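Local atomic coordinates of haloacid dehalogenase/epoxide hydrolase family (Corynebacterium glutamicum ATCC 13032, PDB entry 2PR7), a protein that is of unknown specific function but belongs to the haloacid dehalogenase-like hydrolases and probably acts as a metal-dependent hydrolase. Residues Thr37-Asp43 with Val61-Ser67; Tyr9-Leu13 with Leu96-Ser100. All coordinates share one frame; numbering follows the deposited sequence. Where two conformers were deposited one is given.

Interaction 1 of 2, residues Thr37-Asp43 with Val61-Ser67; sequences TVILSND and VDKVLLS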
ATOM      1  N   THR A  37      -4.989  -2.466   5.411  1.00 20.04           N
ATOM      2  CA  THR A  37      -4.550  -2.055   4.088  1.00 18.74           C
ATOM      3  C   THR A  37      -4.855  -0.600   3.837  1.00 21.30           C
ATOM      4  O   THR A  37      -5.964  -0.131   4.073  1.00 19.87           O
ATOM      5  CB  THR A  37      -5.191  -2.916   2.984  1.00 19.49           C
ATOM      6  OG1 THR A  37      -6.629  -2.946   3.114  1.00 22.66           O
ATOM      7  CG2 THR A  37      -4.663  -4.319   3.095  1.00 21.14           C
ATOM      8  N   VAL A  38      -3.832   0.128   3.379  1.00 20.14           N
ATOM      9  CA  VAL A  38      -3.951   1.547   3.054  1.00 18.69           C
ATOM     10  C   VAL A  38      -3.316   1.815   1.703  1.00 18.94           C
ATOM     11  O   VAL A  38      -2.227   1.311   1.419  1.00 20.11           O
ATOM     12  CB  VAL A  38      -3.244   2.448   4.087  1.00 23.45           C
ATOM     13  CG1 VAL A  38      -3.493   3.924   3.755  1.00 21.69           C
ATOM     14  CG2 VAL A  38      -3.728   2.170   5.424  1.00 24.16           C
ATOM     15  N   ILE A  39      -3.986   2.598   0.866  1.00 18.22           N
ATOM     16  CA  ILE A  39      -3.375   3.153  -0.328  1.00 17.63           C
ATOM     17  C   ILE A  39      -2.864   4.515   0.090  1.00 20.11           C
ATOM     18  O   ILE A  39      -3.629   5.338   0.616  1.00 19.51           O
ATOM     19  CB  ILE A  39      -4.367   3.302  -1.505  1.00 17.38           C
ATOM     20  CG1 ILE A  39      -4.805   1.921  -2.002  1.00 21.19           C
ATOM     21  CG2 ILE A  39      -3.744   4.132  -2.624  1.00 19.08           C
ATOM     22  CD1 ILE A  39      -5.857   1.904  -3.072  1.00 20.19           C
ATOM     23  N   LEU A  40      -1.565   4.720  -0.099  1.00 18.45           N
ATOM     24  CA  LEU A  40      -0.910   6.008   0.201  1.00 17.01           C
ATOM     25  C   LEU A  40      -0.354   6.480  -1.112  1.00 19.47           C
ATOM     26  O   LEU A  40       0.619   5.915  -1.645  1.00 18.79           O
ATOM     27  CB  LEU A  40       0.197   5.920   1.239  1.00 18.49           C
ATOM     28  CG  LEU A  40       0.940   7.200   1.641  1.00 18.96           C
ATOM     29  CD1 LEU A  40      -0.021   8.197   2.319  1.00 20.35           C
ATOM     30  CD2 LEU A  40       2.111   6.864   2.523  1.00 18.36           C
ATOM     31  N   SER A  41      -0.976   7.521  -1.656  1.00 17.27           N
ATOM     32  CA  SER A  41      -0.644   7.971  -2.984  1.00 18.43           C
ATOM     33  C   SER A  41      -0.254   9.453  -3.014  1.00 19.73           C
ATOM     34  O   SER A  41      -0.955  10.287  -2.416  1.00 20.14           O
ATOM     35  CB  SER A  41      -1.873   7.754  -3.859  1.00 21.89           C
ATOM     36  OG  SER A  41      -1.742   8.301  -5.158  1.00 28.87           O
ATOM     37  N   ASN A  42       0.792   9.784  -3.775  1.00 18.47           N
ATOM     38  CA  ASN A  42       1.139  11.168  -4.030  1.00 20.22           C
ATOM     39  C   ASN A  42       0.286  11.555  -5.240  1.00 20.09           C
ATOM     40  O   ASN A  42       0.626  11.191  -6.357  1.00 22.27           O
ATOM     41  CB  ASN A  42       2.618  11.348  -4.357  1.00 20.77           C
ATOM     42  CG  ASN A  42       3.509  11.384  -3.102  1.00 19.41           C
ATOM     43  OD1 ASN A  42       3.037  11.257  -1.978  1.00 20.91           O
ATOM     44  ND2 ASN A  42       4.822  11.571  -3.302  1.00 22.59           N
ATOM     45  N   ASP A  43      -0.792  12.288  -5.007  1.00 19.72           N
ATOM     46  CA  ASP A  43      -1.823  12.539  -6.013  1.00 21.32           C
ATOM     47  C   ASP A  43      -2.534  13.795  -5.508  1.00 21.69           C
ATOM     48  O   ASP A  43      -2.642  13.989  -4.297  1.00 19.23           O
ATOM     49  CB  ASP A  43      -2.820  11.388  -6.108  1.00 21.56           C
ATOM     50  CG  ASP A  43      -3.854  11.592  -7.228  1.00 26.11           C
ATOM     51  OD1 ASP A  43      -3.619  11.098  -8.365  1.00 28.66           O
ATOM     52  OD2 ASP A  43      -4.891  12.248  -7.036  1.00 24.91           O
ATOM     53  N   VAL A  61      -9.622  -1.912  -0.055  1.00 24.82           N
ATOM     54  CA  VAL A  61      -8.688  -1.552   0.988  1.00 22.61           C
ATOM     55  C   VAL A  61      -9.460  -0.891   2.125  1.00 20.67           C
ATOM     56  O   VAL A  61     -10.603  -0.406   1.936  1.00 24.23           O
ATOM     57  CB  VAL A  61      -7.557  -0.632   0.424  1.00 21.14           C
ATOM     58  CG1 VAL A  61      -6.850  -1.363  -0.710  1.00 22.80           C
ATOM     59  CG2 VAL A  61      -8.120   0.678  -0.099  1.00 20.90           C
ATOM     60  N   ASP A  62      -8.799  -0.807   3.279  1.00 22.32           N
ATOM     61  CA  ASP A  62      -9.370  -0.173   4.468  1.00 21.40           C
ATOM     62  C   ASP A  62      -9.426   1.342   4.330  1.00 22.15           C
ATOM     63  O   ASP A  62     -10.422   1.967   4.730  1.00 20.93           O
ATOM     64  CB  ASP A  62      -8.591  -0.520   5.728  1.00 20.15           C
ATOM     65  CG  ASP A  62      -8.748  -1.966   6.103  1.00 26.81           C
ATOM     66  OD1 ASP A  62      -9.902  -2.445   6.191  1.00 29.18           O
ATOM     67  OD2 ASP A  62      -7.725  -2.630   6.304  1.00 27.17           O
ATOM     68  N   LYS A  63      -8.362   1.935   3.765  1.00 19.02           N
ATOM     69  CA  LYS A  63      -8.290   3.373   3.682  1.00 20.18           C
ATOM     70  C   LYS A  63      -7.522   3.837   2.445  1.00 19.59           C
ATOM     71  O   LYS A  63      -6.577   3.199   2.044  1.00 19.60           O
ATOM     72  CB  LYS A  63      -7.573   3.903   4.897  1.00 21.69           C
ATOM     73  CG  LYS A  63      -8.165   3.537   6.249  1.00 30.25           C
ATOM     74  CD  LYS A  63      -9.360   4.373   6.590  1.00 30.89           C
ATOM     75  CE  LYS A  63      -9.785   4.108   8.027  1.00 43.94           C
ATOM     76  NZ  LYS A  63      -9.738   2.651   8.340  1.00 51.11           N
ATOM     77  N   VAL A  64      -7.885   5.013   1.942  1.00 18.56           N
ATOM     78  CA  VAL A  64      -7.167   5.683   0.883  1.00 19.19           C
ATOM     79  C   VAL A  64      -6.731   7.056   1.407  1.00 19.78           C
ATOM     80  O   VAL A  64      -7.567   7.851   1.888  1.00 20.38           O
ATOM     81  CB  VAL A  64      -8.081   5.830  -0.370  1.00 18.24           C
ATOM     82  CG1 VAL A  64      -7.500   6.834  -1.367  1.00 19.79           C
ATOM     83  CG2 VAL A  64      -8.320   4.468  -1.063  1.00 21.63           C
ATOM     84  N   LEU A  65      -5.438   7.327   1.297  1.00 18.56           N
ATOM     85  CA  LEU A  65      -4.841   8.607   1.689  1.00 18.98           C
ATOM     86  C   LEU A  65      -4.141   9.232   0.478  1.00 20.87           C
ATOM     87  O   LEU A  65      -3.328   8.570  -0.178  1.00 19.74           O
ATOM     88  CB  LEU A  65      -3.805   8.459   2.831  1.00 19.92           C
ATOM     89  CG  LEU A  65      -4.343   8.070   4.202  1.00 21.82           C
ATOM     90  CD1 LEU A  65      -3.173   8.043   5.215  1.00 23.79           C
ATOM     91  CD2 LEU A  65      -5.433   9.000   4.642  1.00 28.29           C
ATOM     92  N   LEU A  66      -4.432  10.508   0.181  1.00 18.45           N
ATOM     93  CA  LEU A  66      -3.897  11.186  -0.990  1.00 18.60           C
ATOM     94  C   LEU A  66      -3.148  12.416  -0.518  1.00 16.80           C
ATOM     95  O   LEU A  66      -3.699  13.244   0.246  1.00 16.89           O
ATOM     96  CB  LEU A  66      -5.047  11.614  -1.894  1.00 17.98           C
ATOM     97  CG  LEU A  66      -5.922  10.422  -2.329  1.00 20.54           C
ATOM     98  CD1 LEU A  66      -7.329  10.729  -2.884  1.00 23.44           C
ATOM     99  CD2 LEU A  66      -5.146   9.525  -3.336  1.00 29.35           C
ATOM    100  N   SER A  67      -1.897  12.547  -0.939  1.00 17.66           N
ATOM    101  CA  SER A  67      -1.058  13.659  -0.494  1.00 19.42           C
ATOM    102  C   SER A  67      -1.732  15.046  -0.643  1.00 19.31           C
ATOM    103  O   SER A  67      -1.576  15.883   0.226  1.00 20.77           O
ATOM    104  CB  SER A  67       0.248  13.641  -1.263  1.00 19.41           C
ATOM    105  OG  SER A  67       0.032  13.822  -2.650  1.00 20.25           O
TER
HETATM  106  O   HOH W   1      -7.553  -4.664   4.866  1.00 46.69           O

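Interaction 2 of 2, residues Tyr9-Leu13 with Leu96-Ser100; sequences YAGVL and LVDDS. With CA (calcium ion), chain C; EDO (1,2-ethanediol), chain D.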
ATOM      1  N   TYR A   9      -0.849   3.685  -5.465  1.00 23.10           N
ATOM      2  CA  TYR A   9      -1.811   3.412  -6.502  1.00 21.30           C
ATOM      3  C   TYR A   9      -1.118   3.458  -7.885  1.00 20.91           C
ATOM      4  O   TYR A   9      -0.952   2.415  -8.541  1.00 19.31           O
ATOM      5  CB  TYR A   9      -2.978   4.429  -6.430  1.00 22.63           C
ATOM      6  CG  TYR A   9      -3.996   4.157  -7.447  1.00 19.48           C
ATOM      7  CD1 TYR A   9      -4.911   3.142  -7.261  1.00 22.11           C
ATOM      8  CD2 TYR A   9      -4.016   4.877  -8.645  1.00 20.40           C
ATOM      9  CE1 TYR A   9      -5.848   2.867  -8.210  1.00 26.95           C
ATOM     10  CE2 TYR A   9      -4.949   4.604  -9.619  1.00 22.76           C
ATOM     11  CZ  TYR A   9      -5.868   3.601  -9.396  1.00 31.94           C
ATOM     12  OH  TYR A   9      -6.825   3.336 -10.348  1.00 32.74           O
ATOM     13  N   ALA A  10      -0.677   4.652  -8.348  1.00 19.97           N
ATOM     14  CA  ALA A  10      -0.159   4.788  -9.689  1.00 22.17           C
ATOM     15  C   ALA A  10       1.136   4.005  -9.814  1.00 22.92           C
ATOM     16  O   ALA A  10       2.023   4.157  -9.000  1.00 25.04           O
ATOM     17  CB  ALA A  10       0.091   6.292 -10.011  1.00 21.61           C
ATOM     18  N   GLY A  11       1.234   3.167 -10.826  1.00 24.27           N
ATOM     19  CA  GLY A  11       2.423   2.350 -10.954  1.00 24.20           C
ATOM     20  C   GLY A  11       2.442   1.050 -10.171  1.00 26.59           C
ATOM     21  O   GLY A  11       3.396   0.245 -10.301  1.00 25.66           O
ATOM     22  N   VAL A  12       1.402   0.818  -9.369  1.00 24.83           N
ATOM     23  CA  VAL A  12       1.326  -0.403  -8.599  1.00 22.89           C
ATOM     24  C   VAL A  12      -0.013  -1.082  -8.840  1.00 22.62           C
ATOM     25  O   VAL A  12      -0.049  -2.258  -9.230  1.00 24.18           O
ATOM     26  CB  VAL A  12       1.565  -0.125  -7.093  1.00 19.54           C
ATOM     27  CG1 VAL A  12       1.372  -1.428  -6.292  1.00 22.02           C
ATOM     28  CG2 VAL A  12       2.975   0.543  -6.825  1.00 23.92           C
ATOM     29  N   LEU A  13      -1.123  -0.363  -8.629  1.00 21.24           N
ATOM     30  CA  LEU A  13      -2.475  -0.941  -8.646  1.00 20.86           C
ATOM     31  C   LEU A  13      -3.227  -0.599  -9.905  1.00 23.47           C
ATOM     32  O   LEU A  13      -4.390  -0.989 -10.089  1.00 21.39           O
ATOM     33  CB  LEU A  13      -3.289  -0.436  -7.417  1.00 21.45           C
ATOM     34  CG  LEU A  13      -2.736  -0.829  -6.035  1.00 24.90           C
ATOM     35  CD1 LEU A  13      -3.544  -0.136  -4.887  1.00 22.76           C
ATOM     36  CD2 LEU A  13      -2.711  -2.380  -5.857  1.00 20.53           C
ATOM     37  N   LEU A  96       5.587  -1.058   3.228  1.00 19.24           N
ATOM     38  CA  LEU A  96       5.245  -0.164   2.138  1.00 18.78           C
ATOM     39  C   LEU A  96       5.613  -0.846   0.820  1.00 20.11           C
ATOM     40  O   LEU A  96       6.779  -1.271   0.670  1.00 21.24           O
ATOM     41  CB  LEU A  96       6.025   1.150   2.213  1.00 20.13           C
ATOM     42  CG  LEU A  96       5.839   2.040   0.956  1.00 21.59           C
ATOM     43  CD1 LEU A  96       4.419   2.718   1.048  1.00 21.80           C
ATOM     44  CD2 LEU A  96       6.936   3.089   0.752  1.00 21.48           C
ATOM     45  N   VAL A  97       4.689  -0.886  -0.124  1.00 18.37           N
ATOM     46  CA  VAL A  97       4.990  -1.329  -1.436  1.00 16.23           C
ATOM     47  C   VAL A  97       4.870  -0.123  -2.383  1.00 18.38           C
ATOM     48  O   VAL A  97       3.812   0.472  -2.506  1.00 19.94           O
ATOM     49  CB  VAL A  97       4.028  -2.475  -1.865  1.00 15.19           C
ATOM     50  CG1 VAL A  97       4.259  -2.904  -3.377  1.00 19.34           C
ATOM     51  CG2 VAL A  97       4.047  -3.673  -0.882  1.00 17.07           C
ATOM     52  N   ASP A  98       5.928   0.190  -3.111  1.00 17.90           N
ATOM     53  CA  ASP A  98       5.935   1.407  -3.914  1.00 18.43           C
ATOM     54  C   ASP A  98       6.916   1.220  -5.066  1.00 19.67           C
ATOM     55  O   ASP A  98       7.980   0.579  -4.912  1.00 19.38           O
ATOM     56  CB  ASP A  98       6.367   2.582  -3.022  1.00 18.99           C
ATOM     57  CG  ASP A  98       5.978   3.974  -3.563  1.00 22.11           C
ATOM     58  OD1 ASP A  98       6.460   4.377  -4.637  1.00 23.40           O
ATOM     59  OD2 ASP A  98       5.272   4.697  -2.847  1.00 23.08           O
ATOM     60  N   ASP A  99       6.584   1.809  -6.207  1.00 17.60           N
ATOM     61  CA  ASP A  99       7.439   1.713  -7.394  1.00 19.12           C
ATOM     62  C   ASP A  99       8.556   2.784  -7.425  1.00 17.79           C
ATOM     63  O   ASP A  99       9.348   2.813  -8.351  1.00 18.56           O
ATOM     64  CB  ASP A  99       6.623   1.763  -8.692  1.00 21.46           C
ATOM     65  CG  ASP A  99       5.943   3.088  -8.898  1.00 26.11           C
ATOM     66  OD1 ASP A  99       5.420   3.595  -7.916  1.00 27.65           O
ATOM     67  OD2 ASP A  99       5.959   3.634 -10.008  1.00 31.33           O
ATOM     68  N   SER A 100       8.608   3.641  -6.411  1.00 18.80           N
ATOM     69  CA  SER A 100       9.649   4.651  -6.275  0.50 18.48           C
ATOM     70  C   SER A 100      10.667   4.228  -5.232  1.00 19.51           C
ATOM     71  O   SER A 100      10.330   4.105  -4.039  1.00 18.74           O
ATOM     72  CB  SER A 100       9.092   5.999  -5.865  0.50 19.63           C
ATOM     73  OG  SER A 100      10.130   6.827  -5.401  0.50 18.00           O
TER
HETATM   74 CA    CA C 137       3.789   5.311  -7.773  0.50 24.46          CA
HETATM   75  C1  EDO D 138      -7.413  -2.277  -8.190  1.00 42.14           C
HETATM   76  O1  EDO D 138      -8.055  -2.836  -9.340  1.00 35.51           O
HETATM   77  C2  EDO D 138      -6.429  -3.331  -7.750  1.00 38.11           C
HETATM   78  O2  EDO D 138      -5.286  -3.231  -8.613  1.00 44.85           O
HETATM   79  O   HOH W   2       5.759   6.011  -6.527  1.00 24.69           O
HETATM   80  O   HOH W   3       4.361   6.340 -10.216  1.00 49.87           O
HETATM   81  O   HOH W   4       3.593   7.634  -8.503  1.00 41.47           O

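Interaction 1 of 2, residues Thr37-Asp43 with Val61-Ser67
I39 projects CD1 into the hollow between V61 and V64, 3.9 Å from V61 CG2 and 4.1 Å from V64 CG2. It crosses V61 at about a right angle but lies alongside V64, pointing the same way. On this face L66 is the next bump: its CD2 rests 3.8 Å from S41 CB. On the other face L40, with CG anti to the backbone N (chi1 -179°), swings CD1 back over L65 CB, 3.8 Å away, while V38 CG1 follows toward L65 CG. Segments 37-41 and 63-66 run parallel, axes 15° apart, joined by the backbone bonds of I39 and S41 with K63, L65 and S67. Both ends are closed by side chains: D62 OD2 accepts from T37 N at 2.9 Å on its anti side, 18° out of the carboxylate plane, and S67 OG accepts from D43 N, also at 2.9 Å. A water bridges T37 OG1 and D62 OD2. The pair belongs to a beta-alpha-beta crossover through helix 50-57, whose I52 packs against I39 and V64; on the opposite face, helix 77-86 meets L40 through F80 and A83 and L65 through A82, while strand 4-7 flanks 36-41 on its far edge.

Interaction 2 of 2, residues Tyr9-Leu13 with Leu96-Ser100
A10 and D99 meet through a calcium ion at the C-terminal ends of the parallel strands, the usual active-site position of the Rossmann-like haloacid dehalogenase fold. A10 O and D99 OD1 each bind the metal at 2.4 Å. A10 O and D99 OD1 lie 3.6 Å apart as neighbouring ligands, and D8 adds a third protein ligand beside three waters. The carboxylate of D99 is turned so that OD1 leads: OD2 stays 3.5 Å from the calcium, too far to be a second ligand of the same kind, and is instead hydrogen-bonded to a metal-bound water. A chi1 of 66° sets CG between the backbone N and the carbonyl carbon of D99, directing the group toward the 9-13 loop. G11 CA lies 3.9 Å from D99 OD2, and the G11 phi of 85° suits glycine, since a CB would press on the preceding carbonyl O. V12 slants across D99, its CG2 3.9 Å from D99 N, while CG1, anti to its own backbone N, faces V97 CG1 more loosely. Y117 touches both valines, and W23 of helix 17-32 also packs on V12. D98 sets its CB away from the loop. Its OD2 forms a salt bridge with K74, and D98 OD1 accepts from another calcium-bound water at 2.6 Å. D98 OD1 also closes an Asx turn, accepting from S100 N at 2.9 Å through its anti lone pair.

In the fold
Both interactions belong to one five-stranded parallel sheet, ordered 63-66, 36-41, 4-7, 94-98, 113-116, and their centres lie 11 Å apart. Interaction 1 joins strand 36-41 and the edge strand 63-66; interaction 2 brings the loop after the central strand 4-7 to the end of 94-98. In sequence, 37-43 and 61-67 both fall between 9-13 and 96-100. The two contacts touch directly, with I39 CD1 3.6 Å from L13 CD1 and I39 CG2 3.9 Å from Y9 CB. K74, the partner of D98, also gives NZ to L40 O and its backbone O to N42 ND2, and so ties 37-43 to the 96-100 side, consistent with a shared active-site rim around the calcium.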